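Local coordinates for protein chitinase A (Cycas revoluta, PDB 4MNK) that probably hydrolyses chitin as a plant class V chitinase of glycoside hydrolase family 18, and holds N-acetylglucosamine oligosaccharides in its cleft, at residues Gly8-Pro11 / Glu17-Pro20; Tyr33-Leu38 / Phe326-Asn331; Val160-Lys165 / Tyr192-Ser197; Gln308-Lys313 / Ala336-Ile341. All blocks are in the same frame, centred on the assembly; numbering follows the deposited sequence.

Contact 1 of 4, residues Gly8-Pro11 / Glu17-Pro20; sequences GFWP and EFPP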
# COMPACT_ATOMS: atom_id res chain seq x y z
N GLY A 8 -0.24 -1.65 -8.49
CA GLY A 8 1.09 -1.99 -8.00
C GLY A 8 1.88 -0.75 -7.61
O GLY A 8 1.81 0.27 -8.29
N PHE A 9 2.62 -0.85 -6.50
CA PHE A 9 3.48 0.23 -6.04
C PHE A 9 4.94 -0.08 -6.36
O PHE A 9 5.44 -1.15 -6.00
CB PHE A 9 3.35 0.41 -4.53
CG PHE A 9 2.11 1.14 -4.11
CD1 PHE A 9 0.89 0.47 -4.02
CD2 PHE A 9 2.16 2.49 -3.79
CE1 PHE A 9 -0.26 1.14 -3.63
CE2 PHE A 9 1.01 3.17 -3.40
CZ PHE A 9 -0.20 2.49 -3.31
N TRP A 10 5.61 0.86 -7.02
CA TRP A 10 7.04 0.77 -7.28
C TRP A 10 7.78 1.81 -6.44
O TRP A 10 7.55 3.01 -6.62
CB TRP A 10 7.36 0.98 -8.76
CG TRP A 10 8.84 0.88 -9.03
CD1 TRP A 10 9.57 -0.27 -9.13
CD2 TRP A 10 9.77 1.97 -9.19
NE1 TRP A 10 10.90 0.04 -9.36
CE2 TRP A 10 11.04 1.40 -9.40
CE3 TRP A 10 9.64 3.36 -9.17
CZ2 TRP A 10 12.19 2.18 -9.60
CZ3 TRP A 10 10.78 4.14 -9.38
CH2 TRP A 10 12.04 3.54 -9.59
N PRO A 11 8.67 1.36 -5.54
CA PRO A 11 9.40 2.31 -4.72
C PRO A 11 10.72 2.73 -5.37
O PRO A 11 11.51 1.88 -5.81
CB PRO A 11 9.65 1.52 -3.44
CG PRO A 11 9.76 0.10 -3.89
CD PRO A 11 9.01 -0.03 -5.20
N GLU A 17 18.40 -2.15 -8.55
CA GLU A 17 18.16 -3.59 -8.63
C GLU A 17 16.87 -3.95 -9.38
O GLU A 17 16.76 -5.03 -9.95
CB GLU A 17 18.19 -4.25 -7.24
CG GLU A 17 17.26 -3.63 -6.20
CD GLU A 17 17.49 -4.16 -4.79
OE1 GLU A 17 16.76 -3.73 -3.87
OE2 GLU A 17 18.40 -4.99 -4.59
N PHE A 18 15.91 -3.03 -9.37
CA PHE A 18 14.63 -3.25 -10.04
C PHE A 18 14.14 -1.94 -10.67
O PHE A 18 13.27 -1.26 -10.11
CB PHE A 18 13.60 -3.81 -9.05
CG PHE A 18 12.42 -4.49 -9.70
CD1 PHE A 18 12.49 -5.82 -10.08
CD2 PHE A 18 11.24 -3.79 -9.92
CE1 PHE A 18 11.40 -6.45 -10.68
CE2 PHE A 18 10.14 -4.41 -10.51
CZ PHE A 18 10.23 -5.74 -10.90
N PRO A 19 14.70 -1.57 -11.83
CA PRO A 19 14.24 -0.36 -12.51
C PRO A 19 12.81 -0.53 -13.03
O PRO A 19 12.35 -1.66 -13.16
CB PRO A 19 15.24 -0.20 -13.66
CG PRO A 19 15.74 -1.57 -13.91
CD PRO A 19 15.78 -2.24 -12.58
N PRO A 20 12.11 0.58 -13.32
CA PRO A 20 10.72 0.48 -13.80
C PRO A 20 10.55 -0.42 -15.03
O PRO A 20 9.48 -1.00 -15.22
CB PRO A 20 10.36 1.93 -14.11
CG PRO A 20 11.18 2.71 -13.14
CD PRO A 20 12.49 1.99 -13.10
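W10 reaches out from the end of its strand to the loop ahead, where its indole N-H is taken up by the carbonyl of F18: NE1 to O is 2.8 Å. The bond is well formed on both sides, with F18 O close to the indole plane and a C=O...N angle of 166° at the acceptor. P20 supplies the second contact, laying its CG over one face of the benzene half, 3.8 Å from the centroid of the six-membered ring; this is a CH-pi contact. At the pyrrole end, W10 CD1 meets the edge of the F18 ring at CD2, 4.0 Å away. The indole gets there because its CG stands anti to the backbone N (chi1 -180°), extended off the strand. A leucine here has no N-H to give, and would probably leave F18 O without its mate and the P20 ring without a flat surface to lie on. The W10 ring also meets F58, P20 touches F58 and T61, and F18 packs on N331. Strand 5-11 runs parallel between strands 30-36 and 324-328 of the TIM barrel, and the indole joins it both to the loop 17-20 and, through T54 and F58, directly to helix 52-63.

Contact 2 of 4, residues Tyr33-Leu38 / Phe326-Asn331; sequences YAFAEL and FFWSVN. With NAG (2-acetamido-2-deoxy-beta-D-glucopyranose), chain B; NAG (2-acetamido-2-deoxy-beta-D-glucopyranose), chain C.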
# COMPACT_ATOMS: atom_id res chain seq x y z
N TYR A 33 4.26 5.45 -8.38
CA TYR A 33 5.63 5.83 -8.04
C TYR A 33 5.64 6.26 -6.58
O TYR A 33 4.90 7.18 -6.20
CB TYR A 33 6.07 6.99 -8.94
CG TYR A 33 7.50 7.45 -8.78
CD1 TYR A 33 8.45 7.15 -9.74
CD2 TYR A 33 7.89 8.22 -7.68
CE1 TYR A 33 9.76 7.58 -9.61
CE2 TYR A 33 9.21 8.65 -7.54
CZ TYR A 33 10.14 8.33 -8.51
OH TYR A 33 11.44 8.75 -8.39
N ALA A 34 6.46 5.61 -5.76
CA ALA A 34 6.56 5.90 -4.33
C ALA A 34 8.00 6.29 -3.97
O ALA A 34 8.90 5.49 -4.19
CB ALA A 34 6.13 4.67 -3.52
N PHE A 35 8.26 7.49 -3.45
CA PHE A 35 7.29 8.52 -3.08
C PHE A 35 7.85 9.90 -3.44
O PHE A 35 9.07 10.11 -3.41
CB PHE A 35 7.07 8.54 -1.56
CG PHE A 35 6.44 7.30 -1.00
CD1 PHE A 35 5.06 7.12 -1.03
CD2 PHE A 35 7.23 6.31 -0.41
CE1 PHE A 35 4.47 5.98 -0.50
CE2 PHE A 35 6.65 5.16 0.13
CZ PHE A 35 5.27 4.99 0.08
N ALA A 36 6.96 10.84 -3.73
CA ALA A 36 7.32 12.25 -3.69
C ALA A 36 7.36 12.68 -2.23
O ALA A 36 6.66 12.11 -1.38
CB ALA A 36 6.30 13.07 -4.46
N GLU A 37 8.18 13.69 -1.94
CA GLU A 37 8.35 14.19 -0.57
C GLU A 37 7.57 15.48 -0.34
O GLU A 37 7.32 16.24 -1.28
CB GLU A 37 9.84 14.37 -0.25
CG GLU A 37 10.51 15.48 -1.04
CD GLU A 37 12.01 15.54 -0.80
OE1 GLU A 37 12.56 16.66 -0.78
OE2 GLU A 37 12.63 14.47 -0.62
N LEU A 38 7.20 15.72 0.91
CA LEU A 38 6.42 16.91 1.28
C LEU A 38 7.23 18.20 1.21
O LEU A 38 6.68 19.26 0.92
CB LEU A 38 5.80 16.73 2.67
CG LEU A 38 4.49 15.93 2.73
CD1 LEU A 38 4.73 14.43 2.52
CD2 LEU A 38 3.77 16.17 4.04
N PHE A 326 -4.31 -4.17 -4.56
CA PHE A 326 -3.00 -3.59 -4.81
C PHE A 326 -1.89 -4.42 -4.18
O PHE A 326 -2.12 -5.14 -3.21
CB PHE A 326 -2.92 -2.10 -4.38
CG PHE A 326 -2.66 -1.88 -2.91
CD1 PHE A 326 -1.37 -1.95 -2.39
CD2 PHE A 326 -3.70 -1.53 -2.05
CE1 PHE A 326 -1.13 -1.72 -1.04
CE2 PHE A 326 -3.47 -1.29 -0.70
CZ PHE A 326 -2.18 -1.39 -0.19
N PHE A 327 -0.69 -4.31 -4.74
CA PHE A 327 0.49 -4.94 -4.19
C PHE A 327 1.50 -3.90 -3.71
O PHE A 327 1.84 -2.98 -4.46
CB PHE A 327 1.18 -5.82 -5.23
CG PHE A 327 0.45 -7.10 -5.53
CD1 PHE A 327 -0.20 -7.27 -6.75
CD2 PHE A 327 0.42 -8.14 -4.61
CE1 PHE A 327 -0.86 -8.46 -7.05
CE2 PHE A 327 -0.24 -9.33 -4.89
CZ PHE A 327 -0.88 -9.49 -6.11
N TRP A 328 1.96 -4.05 -2.48
CA TRP A 328 3.15 -3.35 -2.01
C TRP A 328 4.24 -4.39 -1.74
O TRP A 328 4.03 -5.25 -0.88
CB TRP A 328 2.89 -2.56 -0.71
CG TRP A 328 4.18 -1.97 -0.22
CD1 TRP A 328 5.12 -2.58 0.56
CD2 TRP A 328 4.71 -0.68 -0.55
NE1 TRP A 328 6.19 -1.74 0.76
CE2 TRP A 328 5.97 -0.57 0.08
CE3 TRP A 328 4.24 0.40 -1.31
CZ2 TRP A 328 6.76 0.58 -0.02
CZ3 TRP A 328 5.03 1.54 -1.42
CH2 TRP A 328 6.27 1.62 -0.77
N SER A 329 5.38 -4.36 -2.42
CA SER A 329 5.71 -3.46 -3.52
C SER A 329 6.31 -4.32 -4.64
O SER A 329 6.89 -5.38 -4.37
CB SER A 329 6.70 -2.37 -3.07
OG SER A 329 7.88 -2.91 -2.49
N VAL A 330 6.18 -3.87 -5.89
CA VAL A 330 6.40 -4.75 -7.04
C VAL A 330 7.84 -5.24 -7.24
O VAL A 330 8.06 -6.28 -7.86
CB VAL A 330 5.83 -4.16 -8.36
CG1 VAL A 330 4.32 -3.95 -8.23
CG2 VAL A 330 6.53 -2.87 -8.75
N ASN A 331 8.80 -4.49 -6.71
CA ASN A 331 10.21 -4.90 -6.73
C ASN A 331 10.48 -6.15 -5.89
O ASN A 331 11.51 -6.79 -6.06
CB ASN A 331 11.11 -3.76 -6.25
CG ASN A 331 10.84 -3.38 -4.81
OD1 ASN A 331 11.72 -3.41 -3.96
ND2 ASN A 331 9.60 -3.02 -4.53
C1 NAG B . 3.17 0.55 4.69
C2 NAG B . 3.73 1.63 3.76
C3 NAG B . 5.01 1.18 3.07
C4 NAG B . 5.99 0.46 4.00
C5 NAG B . 5.24 -0.59 4.84
C6 NAG B . 6.14 -1.33 5.83
C7 NAG B . 2.10 1.25 1.91
C8 NAG B . 1.16 1.93 0.94
N2 NAG B . 2.76 2.06 2.75
O1 NAG B . 2.13 1.09 5.48
O3 NAG B . 5.65 2.28 2.46
O4 NAG B . 6.98 -0.17 3.22
O5 NAG B . 4.19 0.05 5.55
O6 NAG B . 6.71 -0.44 6.76
O7 NAG B . 2.21 0.03 1.88
C1 NAG C . 8.28 0.40 3.46
C2 NAG C . 9.34 -0.64 3.11
C3 NAG C . 10.73 -0.09 3.37
C4 NAG C . 10.94 1.29 2.75
C5 NAG C . 9.73 2.22 2.96
C6 NAG C . 9.81 3.46 2.07
C7 NAG C . 8.67 -2.99 3.30
C8 NAG C . 8.52 -4.17 4.21
N2 NAG C . 9.13 -1.87 3.86
O3 NAG C . 11.68 -1.00 2.85
O4 NAG C . 12.08 1.90 3.33
O5 NAG C . 8.50 1.56 2.69
O6 NAG C . 9.67 3.10 0.71
O7 NAG C . 8.38 -3.08 2.10
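The indole of W328, met at its edge by A34 CB and at CH2 by F35 CZ, has NAG of chain B over one face, its C3 3.5 Å above the ring plane, and S329 CB over the centre of the other. W328 CG lies anti to the backbone N (chi1 175°), which carries the indole against the sugar. A34 CB is 3.9 Å from W328 CZ3, and also at the edge the acetamido oxygen of NAG of chain C accepts a hydrogen bond from W328 NE1 (NE1 to O7 2.9 Å, 157° at the hydrogen). The F35 ring, coming from the opposite direction, is almost parallel to the six-membered ring of W328, planes at 22°, but slid so far that little overlaps; the touch is CZ of F35 on CH2 of W328, 3.6 Å. A34 CB covers one face of F35, and NAG of chain C brings its O6 to the edge. Cis peptide bonds precede both F35 and S329, non-proline cis links familiar from family 18 chitinases. Behind the indole, N331 ND2 donates to S329 OG at 2.7 Å. The tryptophan as a platform under a sugar is consistent with the -1 subsite of this family. The contact bridges strands 30-36 and 324-328, which flank strand 5-11 in the barrel; F35 also touches S74 of strand 70-77, and W328 packs on F241 of strand 234-247.

Contact 3 of 4, residues Val160-Lys165 / Tyr192-Ser197; sequences VYFHQK and YDFHGS. With NAG (2-acetamido-2-deoxy-beta-D-glucopyranose), chain D; NAG (2-acetamido-2-deoxy-beta-D-glucopyranose), chain B; NAG (2-acetamido-2-deoxy-beta-D-glucopyranose), chain E.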
# COMPACT_ATOMS: atom_id res chain seq x y z
N VAL A 160 -5.06 3.90 3.39
CA VAL A 160 -5.78 3.84 4.65
C VAL A 160 -5.34 2.64 5.47
O VAL A 160 -4.93 1.61 4.93
CB VAL A 160 -7.33 3.87 4.49
CG1 VAL A 160 -7.79 5.15 3.80
CG2 VAL A 160 -7.84 2.65 3.73
N TYR A 161 -5.42 2.80 6.79
CA TYR A 161 -5.27 1.71 7.75
C TYR A 161 -6.22 0.57 7.38
O TYR A 161 -7.21 0.79 6.68
CB TYR A 161 -5.59 2.27 9.14
CG TYR A 161 -5.27 1.38 10.32
CD1 TYR A 161 -6.26 1.01 11.22
CD2 TYR A 161 -3.96 0.94 10.56
CE1 TYR A 161 -5.98 0.21 12.32
CE2 TYR A 161 -3.67 0.14 11.66
CZ TYR A 161 -4.69 -0.22 12.53
OH TYR A 161 -4.42 -1.01 13.63
N PHE A 162 -5.91 -0.64 7.84
CA PHE A 162 -6.73 -1.81 7.49
C PHE A 162 -8.18 -1.67 7.95
O PHE A 162 -9.08 -2.28 7.38
CB PHE A 162 -6.10 -3.10 8.02
CG PHE A 162 -6.56 -3.49 9.41
CD1 PHE A 162 -6.01 -2.89 10.54
CD2 PHE A 162 -7.53 -4.48 9.58
CE1 PHE A 162 -6.43 -3.26 11.82
CE2 PHE A 162 -7.95 -4.85 10.85
CZ PHE A 162 -7.40 -4.24 11.97
N HIS A 163 -8.38 -0.85 8.99
CA HIS A 163 -9.66 -0.70 9.66
C HIS A 163 -10.15 0.74 9.54
O HIS A 163 -9.34 1.68 9.48
CB HIS A 163 -9.50 -1.07 11.13
CG HIS A 163 -10.77 -1.46 11.82
ND1 HIS A 163 -11.71 -0.55 12.23
CD2 HIS A 163 -11.24 -2.68 12.19
CE1 HIS A 163 -12.71 -1.18 12.82
NE2 HIS A 163 -12.45 -2.48 12.80
N GLN A 164 -11.47 0.91 9.51
CA GLN A 164 -12.08 2.23 9.41
C GLN A 164 -11.89 3.07 10.67
O GLN A 164 -11.91 4.30 10.61
CB GLN A 164 -13.57 2.07 9.05
CG GLN A 164 -14.32 3.37 8.73
CD GLN A 164 -15.09 3.93 9.93
OE1 GLN A 164 -15.40 3.21 10.88
NE2 GLN A 164 -15.40 5.21 9.87
N LYS A 165 -11.69 2.41 11.81
CA LYS A 165 -11.47 3.08 13.09
C LYS A 165 -9.99 3.19 13.40
O LYS A 165 -9.23 2.23 13.24
CB LYS A 165 -12.16 2.33 14.23
CG LYS A 165 -13.65 2.06 14.04
CD LYS A 165 -14.50 3.28 14.34
CE LYS A 165 -15.98 2.95 14.22
NZ LYS A 165 -16.84 4.09 14.63
N TYR A 192 -2.31 -5.53 5.95
CA TYR A 192 -1.13 -6.30 6.29
C TYR A 192 -0.43 -5.69 7.50
O TYR A 192 -0.91 -4.69 8.06
CB TYR A 192 -0.17 -6.45 5.10
CG TYR A 192 0.00 -5.20 4.25
CD1 TYR A 192 0.93 -4.22 4.59
CD2 TYR A 192 -0.75 -5.02 3.09
CE1 TYR A 192 1.09 -3.07 3.81
CE2 TYR A 192 -0.60 -3.88 2.30
CZ TYR A 192 0.32 -2.92 2.66
OH TYR A 192 0.46 -1.80 1.87
N ASP A 193 0.69 -6.29 7.90
CA ASP A 193 1.42 -5.92 9.12
C ASP A 193 0.58 -6.07 10.38
O ASP A 193 0.68 -5.28 11.32
CB ASP A 193 2.04 -4.51 8.99
CG ASP A 193 3.23 -4.48 8.04
OD1 ASP A 193 3.84 -5.54 7.79
OD2 ASP A 193 3.56 -3.38 7.55
N PHE A 194 -0.26 -7.11 10.40
CA PHE A 194 -1.06 -7.45 11.57
C PHE A 194 -0.22 -8.10 12.66
O PHE A 194 -0.55 -8.01 13.84
CB PHE A 194 -2.20 -8.41 11.21
CG PHE A 194 -3.10 -7.92 10.12
CD1 PHE A 194 -3.48 -6.58 10.04
CD2 PHE A 194 -3.61 -8.81 9.18
CE1 PHE A 194 -4.32 -6.14 9.02
CE2 PHE A 194 -4.46 -8.37 8.17
CZ PHE A 194 -4.81 -7.03 8.09
N HIS A 195 0.85 -8.78 12.24
CA HIS A 195 1.73 -9.51 13.14
C HIS A 195 3.16 -9.42 12.64
O HIS A 195 3.39 -9.27 11.44
CB HIS A 195 1.29 -10.97 13.26
CG HIS A 195 -0.11 -11.13 13.77
ND1 HIS A 195 -0.48 -10.78 15.05
CD2 HIS A 195 -1.24 -11.56 13.16
CE1 HIS A 195 -1.77 -11.01 15.21
NE2 HIS A 195 -2.25 -11.48 14.08
N GLY A 196 4.11 -9.49 13.56
CA GLY A 196 5.51 -9.32 13.22
C GLY A 196 6.40 -9.46 14.44
O GLY A 196 5.94 -9.83 15.52
N SER A 197 7.68 -9.13 14.25
CA SER A 197 8.72 -9.36 15.26
C SER A 197 8.55 -8.56 16.56
O SER A 197 9.25 -8.81 17.54
CB SER A 197 10.10 -9.09 14.66
OG SER A 197 10.18 -7.78 14.13
C1 NAG D . 1.04 -3.07 15.09
C2 NAG D . 0.79 -2.53 13.68
C3 NAG D . 2.03 -2.61 12.79
C4 NAG D . 3.28 -2.10 13.50
C5 NAG D . 3.38 -2.65 14.93
C6 NAG D . 4.56 -2.06 15.70
C7 NAG D . -1.58 -2.81 13.11
C8 NAG D . -2.61 -3.64 12.40
N2 NAG D . -0.32 -3.23 13.05
O3 NAG D . 1.81 -1.88 11.61
O4 NAG D . 4.43 -2.47 12.76
O5 NAG D . 2.17 -2.43 15.65
O6 NAG D . 4.37 -0.67 15.88
O7 NAG D . -1.92 -1.79 13.71
C1 NAG B . 3.17 0.55 4.69
C2 NAG B . 3.73 1.63 3.76
C3 NAG B . 5.01 1.18 3.07
C4 NAG B . 5.99 0.46 4.00
C5 NAG B . 5.24 -0.59 4.84
C6 NAG B . 6.14 -1.33 5.83
C7 NAG B . 2.10 1.25 1.91
C8 NAG B . 1.16 1.93 0.94
N2 NAG B . 2.76 2.06 2.75
O1 NAG B . 2.13 1.09 5.48
O3 NAG B . 5.65 2.28 2.46
O4 NAG B . 6.98 -0.17 3.22
O5 NAG B . 4.19 0.05 5.55
O6 NAG B . 6.71 -0.44 6.76
O7 NAG B . 2.21 0.03 1.88
C1 NAG E . -2.17 -4.50 19.08
C2 NAG E . -1.11 -3.44 19.42
C3 NAG E . -0.59 -2.73 18.17
C4 NAG E . -0.31 -3.67 16.99
C5 NAG E . -1.47 -4.65 16.83
C6 NAG E . -1.27 -5.68 15.72
C7 NAG E . -1.46 -2.48 21.65
C8 NAG E . -2.13 -1.40 22.44
N2 NAG E . -1.68 -2.46 20.33
O1 NAG E . -2.44 -5.27 20.22
O3 NAG E . 0.57 -1.99 18.49
O4 NAG E . -0.18 -2.86 15.84
O5 NAG E . -1.70 -5.34 18.05
O6 NAG E . -0.16 -6.51 16.01
O7 NAG E . -0.76 -3.32 22.21
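F162 and F194 meet at the ends of two neighbouring parallel strands of the TIM barrel, 155-161 and 186-190; the backbones come nearest where F162 CA and Y192 CA are 7.3 Å apart. The rings form an edge-to-face pair, planes at 65°, in which F194 drives its edge at the face of F162: CE1 of F194 stands 3.5 Å from CG of F162. H163 CB lies over the centre of the other face of F162, while CD1 of F162 lies over a face of the Y161 ring. F194 can lean in because its CG is anti to the carbonyl carbon (chi1 -55°).

Together these residues read the acetamido group of NAG of chain D. Y161 OH donates to its O7 at 2.6 Å, its N2 donates to D193 O at 2.9 Å, and its methyl C8 rests against both phenylalanines, 3.9 Å from F162 CE1. An alanine replacing F162 is likely to open a gap beside F194 and leave that methyl with one aromatic neighbour fewer. Deeper in the cleft, Y192 OH donates to O7 of NAG of chain B (2.5 Å). The side chain of D193 makes a salt bridge from OD1 to R243, which probably helps to hold this residue in place. W198 NE1 adds a further hydrogen bond to the glycan. At the outer sugar, NAG of chain E, hydroxyl O6 donates to F194 O at 2.7 Å.

Contact 4 of 4, residues Gln308-Lys313 / Ala336-Ile341; sequences QSVALK and AILPKI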
# COMPACT_ATOMS: atom_id res chain seq x y z
N GLN A 308 -1.38 -19.63 -3.56
CA GLN A 308 -2.71 -20.03 -3.09
C GLN A 308 -3.42 -18.93 -2.31
O GLN A 308 -4.58 -18.63 -2.57
CB GLN A 308 -2.62 -21.31 -2.26
CG GLN A 308 -3.98 -21.86 -1.87
CD GLN A 308 -3.90 -23.22 -1.20
OE1 GLN A 308 -2.82 -23.72 -0.89
NE2 GLN A 308 -5.06 -23.83 -0.98
N SER A 309 -2.73 -18.32 -1.35
CA SER A 309 -3.38 -17.30 -0.52
C SER A 309 -3.73 -16.05 -1.33
O SER A 309 -4.76 -15.43 -1.08
CB SER A 309 -2.56 -16.96 0.73
OG SER A 309 -1.37 -16.28 0.42
N VAL A 310 -2.89 -15.68 -2.30
CA VAL A 310 -3.20 -14.53 -3.16
C VAL A 310 -4.45 -14.79 -4.00
O VAL A 310 -5.33 -13.94 -4.08
CB VAL A 310 -1.99 -14.12 -4.04
CG1 VAL A 310 -2.40 -13.13 -5.12
CG2 VAL A 310 -0.89 -13.52 -3.18
N ALA A 311 -4.55 -15.98 -4.60
CA ALA A 311 -5.74 -16.33 -5.37
C ALA A 311 -6.99 -16.25 -4.49
O ALA A 311 -8.03 -15.75 -4.92
CB ALA A 311 -5.61 -17.70 -5.99
N LEU A 312 -6.88 -16.73 -3.26
CA LEU A 312 -8.00 -16.70 -2.33
C LEU A 312 -8.37 -15.27 -1.92
O LEU A 312 -9.55 -14.93 -1.84
CB LEU A 312 -7.72 -17.58 -1.11
CG LEU A 312 -7.72 -19.09 -1.39
CD1 LEU A 312 -7.10 -19.85 -0.23
CD2 LEU A 312 -9.12 -19.62 -1.70
N LYS A 313 -7.36 -14.43 -1.68
CA LYS A 313 -7.59 -13.03 -1.32
C LYS A 313 -8.23 -12.24 -2.46
O LYS A 313 -9.11 -11.41 -2.23
CB LYS A 313 -6.30 -12.35 -0.89
CG LYS A 313 -5.87 -12.71 0.51
CD LYS A 313 -4.62 -11.96 0.91
CE LYS A 313 -4.34 -12.18 2.37
NZ LYS A 313 -3.17 -11.39 2.81
N ALA A 336 7.28 -11.57 -10.86
CA ALA A 336 5.84 -11.25 -10.89
C ALA A 336 4.93 -12.47 -10.77
O ALA A 336 3.90 -12.57 -11.45
CB ALA A 336 5.49 -10.41 -12.13
N ILE A 337 5.30 -13.39 -9.88
CA ILE A 337 4.54 -14.61 -9.65
C ILE A 337 3.16 -14.29 -9.08
O ILE A 337 2.14 -14.77 -9.58
CB ILE A 337 5.30 -15.57 -8.69
CG1 ILE A 337 6.70 -15.91 -9.25
CG2 ILE A 337 4.47 -16.83 -8.37
CD1 ILE A 337 6.72 -16.55 -10.64
N LEU A 338 3.13 -13.47 -8.04
CA LEU A 338 1.87 -13.16 -7.37
C LEU A 338 0.98 -12.18 -8.15
O LEU A 338 -0.23 -12.38 -8.21
CB LEU A 338 2.11 -12.73 -5.92
CG LEU A 338 2.85 -13.76 -5.06
CD1 LEU A 338 3.04 -13.25 -3.65
CD2 LEU A 338 2.14 -15.12 -5.05
N PRO A 339 1.58 -11.14 -8.78
CA PRO A 339 0.73 -10.34 -9.67
C PRO A 339 0.09 -11.14 -10.82
O PRO A 339 -1.03 -10.83 -11.23
CB PRO A 339 1.69 -9.27 -10.19
CG PRO A 339 2.66 -9.10 -9.07
CD PRO A 339 2.89 -10.50 -8.58
N LYS A 340 0.77 -12.17 -11.32
CA LYS A 340 0.20 -13.02 -12.37
C LYS A 340 -1.02 -13.81 -11.89
O LYS A 340 -2.06 -13.79 -12.54
CB LYS A 340 1.27 -13.95 -12.97
CG LYS A 340 0.76 -14.93 -14.03
CD LYS A 340 0.13 -14.25 -15.24
CE LYS A 340 -0.19 -15.25 -16.33
NZ LYS A 340 -1.29 -14.79 -17.23
N ILE A 341 -0.87 -14.49 -10.76
CA ILE A 341 -1.97 -15.23 -10.14
C ILE A 341 -3.17 -14.33 -9.87
O ILE A 341 -4.30 -14.69 -10.17
CB ILE A 341 -1.50 -15.91 -8.85
CG1 ILE A 341 -0.69 -17.15 -9.20
CG2 ILE A 341 -2.69 -16.28 -7.98
CD1 ILE A 341 0.61 -17.21 -8.50
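One turn on from V310, which packs on L338, the ammonium of K313 is gripped twice: NZ makes a salt bridge to D305 OD2 and a hydrogen bond to A206 O. S309 OG is likewise held by D305 OD1 and by N306 N. At the start of helix 337-346 the two carboxylate oxygens of D333 take the backbone N-H groups of I337 (OD1) and L338 (OD2). Between the helices themselves the side chains that meet are apolar. V310 gives up the most surface. Its CG2, anti to the carbonyl carbon, nestles against the isobutyl end of L338, 3.9 Å from CD2 and 4.0 Å from CD1, the two side chains meeting at a slant, while its CG1 lies 3.8 Å from the carbonyl oxygen of L338. These are two outer helices of the (beta/alpha)8 barrel, 307-319 and 337-346, separated in the chain by strand 324-328; over these short segments their axes approach to 9.2 Å and cross at -37°. One turn along, in one of its two conformers, I341 has CG2 3.8 Å from A311 CB, a contact that is therefore less certain. The small A311 brings the chains close here, its CA 6.2 Å from that of I341. Further along helix 337-346, V310 also touches A342 and A311 touches T345.

How the contacts relate
From the N terminus, contact 1 closes a short loop straight after strand 5-11. Contact 2 then closes nearly the whole barrel, bringing strand 30-36 within reach of strand 324-328 at the chain's far end. The two are joined by backbone: F9 O to V330 N is 2.8 Å, W10 O to A34 N 2.9 Å, both probable hydrogen bonds. Contact 3 nests inside the loop of contact 2, linking the ends of strands 155-161 and 186-190; the two share NAG of chain B, and Y192 touches F326 and W328. Contact 4 crosses contact 2, its helices coming before and after strand 324-328, and F327 packs outward onto V310, L338 and P339.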